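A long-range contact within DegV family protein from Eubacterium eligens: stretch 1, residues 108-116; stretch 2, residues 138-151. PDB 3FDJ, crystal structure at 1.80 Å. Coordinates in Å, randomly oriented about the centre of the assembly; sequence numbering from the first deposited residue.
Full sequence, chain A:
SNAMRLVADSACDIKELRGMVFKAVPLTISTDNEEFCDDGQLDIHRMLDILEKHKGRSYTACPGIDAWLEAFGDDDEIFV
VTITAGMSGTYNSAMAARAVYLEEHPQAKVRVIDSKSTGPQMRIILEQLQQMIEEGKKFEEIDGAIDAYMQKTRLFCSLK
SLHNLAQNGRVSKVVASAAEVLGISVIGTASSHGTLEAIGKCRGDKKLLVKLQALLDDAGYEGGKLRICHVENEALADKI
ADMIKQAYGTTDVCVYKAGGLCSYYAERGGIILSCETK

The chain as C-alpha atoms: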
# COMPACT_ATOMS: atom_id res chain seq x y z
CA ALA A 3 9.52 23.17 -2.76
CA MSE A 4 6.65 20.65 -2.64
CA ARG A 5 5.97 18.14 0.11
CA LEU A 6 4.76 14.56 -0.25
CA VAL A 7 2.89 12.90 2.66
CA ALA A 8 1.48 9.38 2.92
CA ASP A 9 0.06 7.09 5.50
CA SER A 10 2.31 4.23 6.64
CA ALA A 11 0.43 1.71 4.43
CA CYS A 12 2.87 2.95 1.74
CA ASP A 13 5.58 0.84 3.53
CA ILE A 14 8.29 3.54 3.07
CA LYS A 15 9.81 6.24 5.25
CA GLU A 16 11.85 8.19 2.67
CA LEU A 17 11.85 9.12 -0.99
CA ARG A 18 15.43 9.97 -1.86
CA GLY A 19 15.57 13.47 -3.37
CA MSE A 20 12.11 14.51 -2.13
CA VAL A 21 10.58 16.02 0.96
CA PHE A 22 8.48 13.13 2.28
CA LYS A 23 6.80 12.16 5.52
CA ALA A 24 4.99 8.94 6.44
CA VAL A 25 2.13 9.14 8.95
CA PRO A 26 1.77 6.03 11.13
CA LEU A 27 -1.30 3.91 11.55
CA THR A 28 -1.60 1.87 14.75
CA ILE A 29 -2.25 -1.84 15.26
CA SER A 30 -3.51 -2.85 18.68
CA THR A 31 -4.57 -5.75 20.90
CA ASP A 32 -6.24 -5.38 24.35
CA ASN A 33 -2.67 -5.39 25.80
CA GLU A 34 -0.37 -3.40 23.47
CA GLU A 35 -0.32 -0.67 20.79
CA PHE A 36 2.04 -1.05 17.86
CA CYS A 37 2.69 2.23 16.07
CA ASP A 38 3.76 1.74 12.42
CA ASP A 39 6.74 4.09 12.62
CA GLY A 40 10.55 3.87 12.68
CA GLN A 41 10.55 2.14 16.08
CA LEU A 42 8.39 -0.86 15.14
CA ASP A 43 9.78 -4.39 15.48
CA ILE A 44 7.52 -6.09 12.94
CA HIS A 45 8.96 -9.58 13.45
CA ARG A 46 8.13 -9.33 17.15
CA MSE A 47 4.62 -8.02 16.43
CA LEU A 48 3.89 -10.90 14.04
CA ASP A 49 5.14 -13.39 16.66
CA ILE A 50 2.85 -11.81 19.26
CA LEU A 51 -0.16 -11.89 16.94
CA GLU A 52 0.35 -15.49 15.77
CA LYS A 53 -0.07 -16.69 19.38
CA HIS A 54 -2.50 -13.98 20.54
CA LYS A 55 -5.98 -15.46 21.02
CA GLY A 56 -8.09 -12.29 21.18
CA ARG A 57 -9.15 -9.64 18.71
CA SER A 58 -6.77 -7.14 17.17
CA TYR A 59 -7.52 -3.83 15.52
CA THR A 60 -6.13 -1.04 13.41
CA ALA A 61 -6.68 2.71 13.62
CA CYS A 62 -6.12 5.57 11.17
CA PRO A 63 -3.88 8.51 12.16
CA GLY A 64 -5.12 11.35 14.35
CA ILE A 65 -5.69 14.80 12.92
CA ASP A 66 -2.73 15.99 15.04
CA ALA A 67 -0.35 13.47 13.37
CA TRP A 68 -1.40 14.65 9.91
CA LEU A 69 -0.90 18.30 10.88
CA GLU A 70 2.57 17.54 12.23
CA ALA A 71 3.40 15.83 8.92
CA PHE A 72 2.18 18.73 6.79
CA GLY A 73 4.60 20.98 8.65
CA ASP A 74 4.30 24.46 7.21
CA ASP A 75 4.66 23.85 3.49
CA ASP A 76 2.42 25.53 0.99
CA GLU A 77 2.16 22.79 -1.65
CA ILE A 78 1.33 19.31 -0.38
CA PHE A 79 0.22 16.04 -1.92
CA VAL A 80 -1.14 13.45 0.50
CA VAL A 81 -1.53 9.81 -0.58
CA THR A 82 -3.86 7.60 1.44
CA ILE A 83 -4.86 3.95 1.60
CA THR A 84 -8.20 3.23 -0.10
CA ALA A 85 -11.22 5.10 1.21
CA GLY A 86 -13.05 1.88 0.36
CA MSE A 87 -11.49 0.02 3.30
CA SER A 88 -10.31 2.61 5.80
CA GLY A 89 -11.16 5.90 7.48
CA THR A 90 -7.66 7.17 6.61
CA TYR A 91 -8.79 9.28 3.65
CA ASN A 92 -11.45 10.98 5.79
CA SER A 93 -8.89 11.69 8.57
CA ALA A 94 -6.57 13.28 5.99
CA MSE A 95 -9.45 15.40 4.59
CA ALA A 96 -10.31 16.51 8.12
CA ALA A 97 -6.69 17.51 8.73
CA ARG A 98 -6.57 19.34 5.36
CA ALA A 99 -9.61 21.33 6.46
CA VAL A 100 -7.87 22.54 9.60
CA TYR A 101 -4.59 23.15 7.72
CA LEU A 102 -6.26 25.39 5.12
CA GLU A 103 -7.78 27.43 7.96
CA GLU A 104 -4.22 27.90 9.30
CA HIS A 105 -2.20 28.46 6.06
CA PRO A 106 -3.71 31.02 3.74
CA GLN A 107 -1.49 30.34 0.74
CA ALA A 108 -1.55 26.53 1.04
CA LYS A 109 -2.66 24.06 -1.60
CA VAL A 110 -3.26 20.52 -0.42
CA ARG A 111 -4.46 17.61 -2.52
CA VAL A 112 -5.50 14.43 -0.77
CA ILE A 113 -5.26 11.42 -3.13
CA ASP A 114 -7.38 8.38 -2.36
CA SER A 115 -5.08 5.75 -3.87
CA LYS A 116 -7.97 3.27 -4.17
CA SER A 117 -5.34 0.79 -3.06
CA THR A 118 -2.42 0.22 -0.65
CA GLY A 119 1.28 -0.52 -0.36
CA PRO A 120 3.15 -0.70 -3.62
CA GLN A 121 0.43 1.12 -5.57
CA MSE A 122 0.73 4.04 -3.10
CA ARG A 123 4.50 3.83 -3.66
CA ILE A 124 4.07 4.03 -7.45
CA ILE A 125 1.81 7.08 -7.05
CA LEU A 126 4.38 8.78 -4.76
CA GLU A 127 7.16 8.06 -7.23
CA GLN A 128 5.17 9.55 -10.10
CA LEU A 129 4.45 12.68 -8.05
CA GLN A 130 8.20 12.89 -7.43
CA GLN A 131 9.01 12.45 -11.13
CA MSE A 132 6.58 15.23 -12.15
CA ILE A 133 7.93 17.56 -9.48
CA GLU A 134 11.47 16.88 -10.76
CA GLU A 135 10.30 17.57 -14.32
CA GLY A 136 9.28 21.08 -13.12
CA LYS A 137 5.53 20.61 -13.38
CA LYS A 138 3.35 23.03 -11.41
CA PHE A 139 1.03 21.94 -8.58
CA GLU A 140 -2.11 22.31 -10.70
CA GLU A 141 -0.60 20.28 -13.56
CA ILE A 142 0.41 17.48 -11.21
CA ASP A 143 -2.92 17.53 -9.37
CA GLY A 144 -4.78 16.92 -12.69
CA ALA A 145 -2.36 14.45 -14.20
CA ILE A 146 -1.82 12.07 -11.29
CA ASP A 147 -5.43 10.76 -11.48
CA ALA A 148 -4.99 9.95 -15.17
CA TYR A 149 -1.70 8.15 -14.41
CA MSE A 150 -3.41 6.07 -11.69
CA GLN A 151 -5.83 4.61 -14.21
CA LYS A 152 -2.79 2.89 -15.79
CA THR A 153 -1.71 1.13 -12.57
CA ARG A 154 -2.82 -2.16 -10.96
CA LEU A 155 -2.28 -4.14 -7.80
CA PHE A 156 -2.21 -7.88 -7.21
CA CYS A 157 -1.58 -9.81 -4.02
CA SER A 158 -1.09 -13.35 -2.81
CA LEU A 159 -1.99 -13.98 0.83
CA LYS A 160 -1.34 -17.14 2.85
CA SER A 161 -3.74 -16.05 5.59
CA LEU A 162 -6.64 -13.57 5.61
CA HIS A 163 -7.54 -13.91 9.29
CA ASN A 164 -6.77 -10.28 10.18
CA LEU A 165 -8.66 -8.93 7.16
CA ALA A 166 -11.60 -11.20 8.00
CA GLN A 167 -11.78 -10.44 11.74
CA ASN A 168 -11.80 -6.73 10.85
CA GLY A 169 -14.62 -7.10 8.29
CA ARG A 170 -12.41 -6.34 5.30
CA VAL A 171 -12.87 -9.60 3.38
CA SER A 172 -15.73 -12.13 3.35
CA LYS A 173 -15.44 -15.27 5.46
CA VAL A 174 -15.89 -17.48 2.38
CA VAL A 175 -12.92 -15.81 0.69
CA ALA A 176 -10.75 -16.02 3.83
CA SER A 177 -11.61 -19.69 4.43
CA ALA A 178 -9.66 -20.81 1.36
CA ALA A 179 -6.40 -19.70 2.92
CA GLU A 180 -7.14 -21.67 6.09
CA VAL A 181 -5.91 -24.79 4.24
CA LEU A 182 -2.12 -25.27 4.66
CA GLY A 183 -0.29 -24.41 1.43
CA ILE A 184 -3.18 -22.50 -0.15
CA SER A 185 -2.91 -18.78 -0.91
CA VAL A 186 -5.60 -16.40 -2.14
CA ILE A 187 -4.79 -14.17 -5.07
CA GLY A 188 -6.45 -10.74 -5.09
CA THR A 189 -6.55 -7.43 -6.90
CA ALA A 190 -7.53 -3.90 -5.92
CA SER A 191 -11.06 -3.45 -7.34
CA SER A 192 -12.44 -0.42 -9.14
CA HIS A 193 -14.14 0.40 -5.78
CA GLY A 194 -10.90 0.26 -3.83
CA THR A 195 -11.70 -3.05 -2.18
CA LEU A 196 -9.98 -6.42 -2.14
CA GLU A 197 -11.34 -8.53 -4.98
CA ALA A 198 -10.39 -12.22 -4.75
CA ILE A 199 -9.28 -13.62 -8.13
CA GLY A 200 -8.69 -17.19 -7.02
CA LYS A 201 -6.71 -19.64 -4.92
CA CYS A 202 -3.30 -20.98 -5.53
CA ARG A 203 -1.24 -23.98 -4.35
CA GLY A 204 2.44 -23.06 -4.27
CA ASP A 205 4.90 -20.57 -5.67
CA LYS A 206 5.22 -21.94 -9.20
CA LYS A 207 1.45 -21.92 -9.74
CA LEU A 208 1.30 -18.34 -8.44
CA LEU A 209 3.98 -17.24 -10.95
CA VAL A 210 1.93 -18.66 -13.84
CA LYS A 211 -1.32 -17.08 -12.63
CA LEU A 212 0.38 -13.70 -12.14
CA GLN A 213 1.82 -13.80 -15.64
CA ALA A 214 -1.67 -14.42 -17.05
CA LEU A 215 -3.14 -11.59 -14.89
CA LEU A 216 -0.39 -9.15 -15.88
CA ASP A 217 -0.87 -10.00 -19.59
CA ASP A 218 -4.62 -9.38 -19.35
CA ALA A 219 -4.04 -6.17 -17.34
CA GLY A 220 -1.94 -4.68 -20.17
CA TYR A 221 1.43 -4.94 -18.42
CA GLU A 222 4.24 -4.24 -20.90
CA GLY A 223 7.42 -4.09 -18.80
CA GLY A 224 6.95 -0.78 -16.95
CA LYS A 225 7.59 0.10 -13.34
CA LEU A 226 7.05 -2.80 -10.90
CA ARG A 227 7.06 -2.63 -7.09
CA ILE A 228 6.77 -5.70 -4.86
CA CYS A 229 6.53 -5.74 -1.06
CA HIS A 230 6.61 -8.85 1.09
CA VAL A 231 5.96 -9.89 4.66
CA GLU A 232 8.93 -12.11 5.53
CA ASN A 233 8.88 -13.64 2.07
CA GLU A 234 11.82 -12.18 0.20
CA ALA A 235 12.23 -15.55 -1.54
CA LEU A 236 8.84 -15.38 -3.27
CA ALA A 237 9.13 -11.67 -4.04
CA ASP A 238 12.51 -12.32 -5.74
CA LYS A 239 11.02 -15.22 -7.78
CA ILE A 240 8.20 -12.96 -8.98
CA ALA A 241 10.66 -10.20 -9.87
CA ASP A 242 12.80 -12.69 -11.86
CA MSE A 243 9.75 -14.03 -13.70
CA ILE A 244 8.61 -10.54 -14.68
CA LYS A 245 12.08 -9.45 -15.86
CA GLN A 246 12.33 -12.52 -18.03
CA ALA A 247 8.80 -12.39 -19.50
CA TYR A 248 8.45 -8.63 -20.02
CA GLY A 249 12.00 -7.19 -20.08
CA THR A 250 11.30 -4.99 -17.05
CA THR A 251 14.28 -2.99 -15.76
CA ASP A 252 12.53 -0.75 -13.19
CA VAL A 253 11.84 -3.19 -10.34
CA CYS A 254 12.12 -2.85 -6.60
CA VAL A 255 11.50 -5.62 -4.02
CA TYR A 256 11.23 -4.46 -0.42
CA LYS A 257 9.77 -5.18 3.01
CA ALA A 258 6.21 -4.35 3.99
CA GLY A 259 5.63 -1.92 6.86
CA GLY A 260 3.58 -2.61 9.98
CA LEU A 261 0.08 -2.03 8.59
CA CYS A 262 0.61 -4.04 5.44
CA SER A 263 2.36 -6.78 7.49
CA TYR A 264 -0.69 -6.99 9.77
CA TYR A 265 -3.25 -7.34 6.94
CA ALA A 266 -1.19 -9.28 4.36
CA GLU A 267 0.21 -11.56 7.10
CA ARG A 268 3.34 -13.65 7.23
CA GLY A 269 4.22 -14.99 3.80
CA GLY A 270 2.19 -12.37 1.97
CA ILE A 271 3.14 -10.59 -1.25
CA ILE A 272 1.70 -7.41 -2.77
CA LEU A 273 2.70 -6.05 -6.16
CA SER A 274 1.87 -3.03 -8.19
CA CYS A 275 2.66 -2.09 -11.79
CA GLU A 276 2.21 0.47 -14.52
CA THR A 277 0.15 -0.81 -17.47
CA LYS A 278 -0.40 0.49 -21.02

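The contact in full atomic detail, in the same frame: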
# COMPACT_ATOMS: atom_id res chain seq x y z
N ALA A 108 -1.83 27.95 1.24
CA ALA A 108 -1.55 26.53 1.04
C ALA A 108 -2.47 25.92 -0.00
O ALA A 108 -3.64 26.29 -0.12
CB ALA A 108 -1.69 25.76 2.35
N LYS A 109 -1.91 24.97 -0.74
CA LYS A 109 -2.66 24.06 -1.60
C LYS A 109 -2.36 22.65 -1.15
O LYS A 109 -1.18 22.27 -1.05
CB LYS A 109 -2.20 24.20 -3.04
CG LYS A 109 -2.42 25.58 -3.59
CD LYS A 109 -2.15 25.64 -5.10
CE LYS A 109 -0.84 26.28 -5.45
NZ LYS A 109 -1.11 27.33 -6.50
N VAL A 110 -3.41 21.87 -0.89
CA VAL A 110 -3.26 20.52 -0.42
C VAL A 110 -4.19 19.62 -1.19
O VAL A 110 -5.40 19.87 -1.24
CB VAL A 110 -3.60 20.41 1.09
CG1 VAL A 110 -3.37 18.97 1.59
CG2 VAL A 110 -2.74 21.41 1.92
N ARG A 111 -3.65 18.58 -1.79
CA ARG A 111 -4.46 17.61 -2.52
C ARG A 111 -4.34 16.30 -1.80
O ARG A 111 -3.22 15.81 -1.61
CB ARG A 111 -3.98 17.46 -3.97
CG ARG A 111 -4.50 16.19 -4.66
CD ARG A 111 -6.03 16.19 -4.86
NE ARG A 111 -6.53 14.84 -5.14
CZ ARG A 111 -6.43 14.20 -6.31
NH1 ARG A 111 -6.94 12.99 -6.43
NH2 ARG A 111 -5.86 14.75 -7.38
N VAL A 112 -5.47 15.77 -1.37
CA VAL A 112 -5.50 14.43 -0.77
C VAL A 112 -5.92 13.46 -1.88
O VAL A 112 -6.97 13.65 -2.51
CB VAL A 112 -6.43 14.33 0.42
CG1 VAL A 112 -6.36 12.92 1.02
CG2 VAL A 112 -6.11 15.39 1.51
N ILE A 113 -5.07 12.45 -2.10
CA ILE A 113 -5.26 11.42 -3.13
C ILE A 113 -5.68 10.11 -2.47
O ILE A 113 -4.90 9.50 -1.73
CB ILE A 113 -3.98 11.17 -3.96
CG1 ILE A 113 -3.49 12.46 -4.61
CG2 ILE A 113 -4.25 10.07 -5.03
CD1 ILE A 113 -2.10 12.33 -5.20
N ASP A 114 -6.92 9.71 -2.71
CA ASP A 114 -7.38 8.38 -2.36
C ASP A 114 -6.73 7.46 -3.39
O ASP A 114 -7.06 7.51 -4.56
CB ASP A 114 -8.90 8.30 -2.48
CG ASP A 114 -9.45 6.87 -2.31
OD1 ASP A 114 -8.69 5.96 -1.94
OD2 ASP A 114 -10.65 6.69 -2.59
N SER A 115 -5.79 6.64 -2.95
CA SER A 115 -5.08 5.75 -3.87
C SER A 115 -5.96 4.66 -4.43
O SER A 115 -5.56 4.03 -5.40
CB SER A 115 -3.89 5.08 -3.19
OG SER A 115 -4.29 4.16 -2.19
N LYS A 116 -7.12 4.40 -3.80
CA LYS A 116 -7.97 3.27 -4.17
C LYS A 116 -7.21 1.94 -4.03
O LYS A 116 -7.59 0.93 -4.60
CB LYS A 116 -8.50 3.44 -5.59
CG LYS A 116 -9.14 4.79 -5.89
CD LYS A 116 -9.66 4.75 -7.33
CE LYS A 116 -10.12 6.07 -7.86
NZ LYS A 116 -10.75 5.85 -9.20
N LYS A 138 3.98 22.24 -12.47
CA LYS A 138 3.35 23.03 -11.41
C LYS A 138 2.31 22.20 -10.66
O LYS A 138 1.81 21.19 -11.18
CB LYS A 138 2.68 24.28 -12.01
CG LYS A 138 3.67 25.23 -12.68
CD LYS A 138 3.01 25.99 -13.83
CE LYS A 138 1.85 26.86 -13.37
NZ LYS A 138 0.61 26.08 -12.99
N PHE A 139 1.98 22.64 -9.45
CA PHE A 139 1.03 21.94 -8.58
C PHE A 139 -0.26 21.57 -9.32
O PHE A 139 -0.70 20.41 -9.27
CB PHE A 139 0.71 22.76 -7.33
CG PHE A 139 -0.21 22.07 -6.36
CD1 PHE A 139 -1.57 22.13 -6.53
CD2 PHE A 139 0.30 21.35 -5.29
CE1 PHE A 139 -2.43 21.49 -5.63
CE2 PHE A 139 -0.54 20.70 -4.40
CZ PHE A 139 -1.91 20.78 -4.58
N GLU A 140 -0.84 22.54 -10.02
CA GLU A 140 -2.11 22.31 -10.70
C GLU A 140 -1.98 21.29 -11.83
O GLU A 140 -2.88 20.48 -12.04
CB GLU A 140 -2.68 23.63 -11.21
CG GLU A 140 -3.06 24.61 -10.09
CD GLU A 140 -1.89 25.34 -9.45
OE1 GLU A 140 -0.72 25.35 -9.99
OE2 GLU A 140 -2.15 25.90 -8.35
N GLU A 141 -0.85 21.28 -12.51
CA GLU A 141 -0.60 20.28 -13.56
C GLU A 141 -0.52 18.88 -12.98
O GLU A 141 -1.09 17.93 -13.53
CB GLU A 141 0.68 20.61 -14.34
CG GLU A 141 0.59 21.91 -15.12
CD GLU A 141 1.89 22.39 -15.76
OE1 GLU A 141 3.00 22.07 -15.26
OE2 GLU A 141 1.79 23.15 -16.76
N ILE A 142 0.19 18.76 -11.86
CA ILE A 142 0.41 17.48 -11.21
C ILE A 142 -0.91 16.97 -10.64
O ILE A 142 -1.27 15.79 -10.80
CB ILE A 142 1.47 17.59 -10.09
CG1 ILE A 142 2.81 18.01 -10.67
CG2 ILE A 142 1.56 16.26 -9.33
CD1 ILE A 142 3.84 18.46 -9.59
N ASP A 143 -1.66 17.88 -10.02
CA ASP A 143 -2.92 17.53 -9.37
C ASP A 143 -3.90 16.93 -10.40
O ASP A 143 -4.58 15.98 -10.09
CB ASP A 143 -3.51 18.78 -8.71
CG ASP A 143 -4.80 18.50 -7.94
OD1 ASP A 143 -5.05 17.35 -7.54
OD2 ASP A 143 -5.55 19.47 -7.70
N GLY A 144 -3.94 17.48 -11.60
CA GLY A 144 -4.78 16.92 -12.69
C GLY A 144 -4.26 15.59 -13.22
O GLY A 144 -5.01 14.63 -13.39
N ALA A 145 -2.96 15.54 -13.44
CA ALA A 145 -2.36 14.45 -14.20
C ALA A 145 -2.23 13.16 -13.42
O ALA A 145 -2.25 12.08 -14.03
CB ALA A 145 -1.02 14.89 -14.77
N ILE A 146 -2.08 13.25 -12.10
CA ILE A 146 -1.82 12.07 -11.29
C ILE A 146 -3.01 11.09 -11.36
O ILE A 146 -2.82 9.88 -11.42
CB ILE A 146 -1.44 12.42 -9.83
CG1 ILE A 146 -0.91 11.18 -9.11
CG2 ILE A 146 -2.60 13.08 -9.05
CD1 ILE A 146 0.46 10.64 -9.71
N ASP A 147 -4.23 11.63 -11.38
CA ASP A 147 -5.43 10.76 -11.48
C ASP A 147 -5.51 10.01 -12.81
O ASP A 147 -5.95 8.86 -12.84
CB ASP A 147 -6.68 11.55 -11.22
CG ASP A 147 -6.64 12.23 -9.89
OD1 ASP A 147 -7.11 11.62 -8.89
OD2 ASP A 147 -6.05 13.33 -9.81
N ALA A 148 -5.05 10.63 -13.88
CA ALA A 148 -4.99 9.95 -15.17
C ALA A 148 -3.96 8.82 -15.15
O ALA A 148 -4.21 7.72 -15.66
CB ALA A 148 -4.66 10.96 -16.27
N TYR A 149 -2.79 9.11 -14.57
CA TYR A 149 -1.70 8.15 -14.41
C TYR A 149 -2.14 6.91 -13.61
O TYR A 149 -1.83 5.76 -13.98
CB TYR A 149 -0.49 8.84 -13.76
CG TYR A 149 0.64 7.89 -13.45
CD1 TYR A 149 1.59 7.58 -14.42
CD2 TYR A 149 0.73 7.26 -12.21
CE1 TYR A 149 2.62 6.66 -14.15
CE2 TYR A 149 1.75 6.37 -11.92
CZ TYR A 149 2.70 6.08 -12.88
OH TYR A 149 3.73 5.19 -12.63
N MSE A 150 -2.91 7.16 -12.55
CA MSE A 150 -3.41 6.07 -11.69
C MSE A 150 -4.30 5.05 -12.40
O MSE A 150 -4.35 3.87 -12.04
CB MSE A 150 -4.15 6.69 -10.50
CG MSE A 150 -3.20 7.23 -9.46
SE MSE A 150 -4.12 8.49 -8.28
CE MSE A 150 -5.47 7.33 -7.56
N GLN A 151 -5.00 5.51 -13.43
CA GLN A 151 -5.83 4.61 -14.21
C GLN A 151 -5.00 3.53 -14.90
O GLN A 151 -5.56 2.48 -15.24
CB GLN A 151 -6.66 5.41 -15.23
CG GLN A 151 -7.69 6.27 -14.54
CD GLN A 151 -8.62 6.99 -15.49
OE1 GLN A 151 -8.34 7.19 -16.68
NE2 GLN A 151 -9.74 7.43 -14.96

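Strand 109-114 and helix 139-150 run almost parallel, their N-to-C directions 7° apart and their axes 10.2 Å apart at closest approach. The nearest CA pairs advance together along the two elements: CA of Arg111 lies 7.0 Å from CA of Asp143, and CA of Ile113 lies 8.4 Å from CA of Asp147. Strand alternation then selects the contacts, since Lys109, Arg111 and Ile113 point CA-to-CB toward the helix while Val110 and Val112 point away.

Arg111 is the polar centre. Its chi1 of 162° (t) and chi2 of 66° (p) bend the chain so that the guanidinium runs along the strand, where NE donates to Val112 O at 2.9 Å. That bond leaves the outer nitrogens for the helix. NH1 donates to Asp147 OD1 and NH2 to Asp147 OD2, both at 2.8 Å and both with N-H...acceptor angles of 169°, a two-pronged salt bridge. NH2 also donates to Asp143 OD1 at 2.7 Å and 168°. Both carboxylates meet the guanidinium at its edge, near its plane, where its N-H groups point. The two acids are four residues apart, about one helical turn, and reach the same cation through different rotamers: chi1 is t in Asp143 and m in Asp147.

Lys109 serves two partners. Its CB sits 3.9 Å from the centroid of the Phe139 ring, 17° off the normal, a CH-pi contact over one face. Beyond it, the chain leaves chi1 m and chi2 t for chi3 and chi4 between wells, and its NZ forms a salt bridge with Glu140 OE2 at 2.6 Å.

Farther along, the contact turns apolar. Ile113 (chi1 m, chi2 t) places CD1 4.0 Å from Ile146 CG2 and CG2 3.6 Å from SE of Met150, a selenomethionine. With chi3 at 60° (p), Met150 CE comes within 3.4 Å of Asp114 O.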